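Local atomic coordinates of PcaV transcriptional regulator (Streptomyces coelicolor, PDB entry 4G9Y), a protein that binds 3,4-dihydroxybenzoate and probably acts as a MarR-family, ligand-responsive transcription factor that contacts DNA through a winged helix-turn-helix. Residues 53-58 against 82-87. Residues are numbered along the deposited sequence; the frame is centred on the assembly and turned at random.
Sequences LDQRTV and LDKVRD
In the winged helix-turn-helix of this MarR-family regulator, Gln55 in the first turn of helix 55-62 meets Lys84 on wing strand 82-86 through a single hydrogen bond. Lys84 NZ donates to Gln55 OE1 over 2.7 Å, lying in the plane of the amide and using a lone pair of the oxygen, with a C=O...N angle of 130°. The touch is confined to the two ends: besides NZ, the lysine brings CE to 3.2 Å from Gln55 OE1, whereas the backbones stay well apart, 8.6 Å between Gln55 CA and Lys84 CA. Both chains are extended and cross obliquely, Gln55 setting CG anti to the backbone N (chi1 -176°), and they meet only at their ends. Strand 94-98 lies between the backbones: both side chains touch Leu96, and the backbones of Leu53 and Gln55 bond to this strand, which also pairs with 82-86. Gln55 also packs on Ile69 and Val73 of helix 66-78. An alanine here removes the amide and would probably leave the Lys84 ammonium without this partner and free to swing, and uncover part of Ile69 and Val73. The helix start is capped by Asp54, whose OD2 takes Thr57 N at 2.9 Å from above the carboxylate plane, while OD1 receives Thr57 OG1 on its syn side at 2.6 Å. The Gln55-Lys84 bond is thus a local surface link within a layout typical of the winged helix-turn-helix fold, an antiparallel wing packed against the helices of the helix-turn-helix.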
# COMPACT_ATOMS: atom_id res chain seq x y z
N LEU A 53 -0.26 -27.99 -8.09
CA LEU A 53 -1.31 -27.08 -8.54
C LEU A 53 -0.82 -26.36 -9.79
O LEU A 53 0.37 -26.14 -9.95
CB LEU A 53 -1.58 -26.06 -7.43
CG LEU A 53 -2.96 -25.43 -7.30
CD1 LEU A 53 -4.06 -26.48 -7.26
CD2 LEU A 53 -2.97 -24.58 -6.04
N ASP A 54 -1.73 -26.02 -10.70
CA ASP A 54 -1.29 -25.34 -11.91
C ASP A 54 -1.07 -23.86 -11.61
O ASP A 54 -1.60 -23.34 -10.65
CB ASP A 54 -2.31 -25.50 -13.02
CG ASP A 54 -3.60 -24.78 -12.71
OD1 ASP A 54 -4.45 -25.37 -12.02
OD2 ASP A 54 -3.75 -23.62 -13.14
N GLN A 55 -0.32 -23.19 -12.47
CA GLN A 55 0.06 -21.81 -12.25
C GLN A 55 -1.12 -20.86 -12.17
O GLN A 55 -1.15 -19.96 -11.33
CB GLN A 55 1.02 -21.35 -13.35
CG GLN A 55 1.56 -19.95 -13.17
CD GLN A 55 2.74 -19.69 -14.10
OE1 GLN A 55 3.63 -20.52 -14.24
NE2 GLN A 55 2.73 -18.52 -14.74
N ARG A 56 -2.08 -21.06 -13.06
CA ARG A 56 -3.26 -20.22 -13.10
C ARG A 56 -3.97 -20.29 -11.75
O ARG A 56 -4.33 -19.26 -11.17
CB ARG A 56 -4.16 -20.68 -14.25
CG ARG A 56 -5.55 -20.07 -14.32
CD ARG A 56 -6.27 -20.64 -15.54
NE ARG A 56 -7.69 -20.30 -15.59
CZ ARG A 56 -8.67 -21.10 -15.17
NH1 ARG A 56 -8.37 -22.29 -14.67
NH2 ARG A 56 -9.93 -20.70 -15.24
N THR A 57 -4.13 -21.50 -11.23
CA THR A 57 -4.82 -21.66 -9.95
C THR A 57 -4.00 -21.09 -8.79
O THR A 57 -4.55 -20.49 -7.88
CB THR A 57 -5.19 -23.12 -9.67
OG1 THR A 57 -5.93 -23.63 -10.78
CG2 THR A 57 -6.05 -23.24 -8.39
N VAL A 58 -2.68 -21.28 -8.84
CA VAL A 58 -1.83 -20.72 -7.79
C VAL A 58 -2.00 -19.20 -7.73
O VAL A 58 -2.12 -18.63 -6.65
CB VAL A 58 -0.34 -21.09 -7.98
CG1 VAL A 58 0.53 -20.31 -7.02
CG2 VAL A 58 -0.15 -22.58 -7.77
N LEU A 82 11.26 -23.84 -6.77
CA LEU A 82 10.14 -24.55 -7.36
C LEU A 82 10.46 -25.04 -8.76
O LEU A 82 11.34 -24.50 -9.43
CB LEU A 82 8.84 -23.72 -7.34
CG LEU A 82 8.56 -22.46 -8.16
CD1 LEU A 82 8.48 -22.72 -9.66
CD2 LEU A 82 7.24 -21.85 -7.68
N ASP A 83 9.74 -26.08 -9.18
CA ASP A 83 9.85 -26.62 -10.53
C ASP A 83 8.52 -26.47 -11.26
O ASP A 83 7.45 -26.44 -10.64
CB ASP A 83 10.26 -28.09 -10.51
CG ASP A 83 11.73 -28.28 -10.13
OD1 ASP A 83 12.55 -27.37 -10.40
OD2 ASP A 83 12.07 -29.34 -9.55
N LYS A 84 8.59 -26.39 -12.57
CA LYS A 84 7.42 -26.13 -13.40
C LYS A 84 7.41 -27.19 -14.48
O LYS A 84 8.42 -27.41 -15.15
CB LYS A 84 7.54 -24.73 -14.01
CG LYS A 84 6.43 -24.31 -14.96
CD LYS A 84 6.52 -22.79 -15.19
CE LYS A 84 5.49 -22.29 -16.18
NZ LYS A 84 5.48 -20.79 -16.24
N VAL A 85 6.29 -27.89 -14.62
CA VAL A 85 6.15 -28.95 -15.61
C VAL A 85 4.93 -28.68 -16.48
O VAL A 85 3.87 -28.35 -15.96
CB VAL A 85 5.98 -30.33 -14.93
CG1 VAL A 85 5.50 -31.37 -15.92
CG2 VAL A 85 7.27 -30.77 -14.28
N ARG A 86 5.07 -28.79 -17.79
CA ARG A 86 3.91 -28.70 -18.67
C ARG A 86 2.98 -29.87 -18.36
O ARG A 86 3.42 -31.01 -18.26
CB ARG A 86 4.37 -28.74 -20.12
CG ARG A 86 3.26 -28.61 -21.14
CD ARG A 86 3.85 -28.60 -22.54
NE ARG A 86 2.86 -28.91 -23.57
CZ ARG A 86 2.52 -30.14 -23.92
NH1 ARG A 86 3.08 -31.19 -23.33
NH2 ARG A 86 1.61 -30.33 -24.87
N ASP A 87 1.69 -29.57 -18.19
CA ASP A 87 0.71 -30.60 -17.85
C ASP A 87 0.61 -31.64 -18.96
O ASP A 87 0.35 -31.29 -20.12
CB ASP A 87 -0.66 -29.95 -17.58
CG ASP A 87 -1.69 -30.91 -16.99
OD1 ASP A 87 -1.49 -32.15 -17.02
OD2 ASP A 87 -2.73 -30.42 -16.50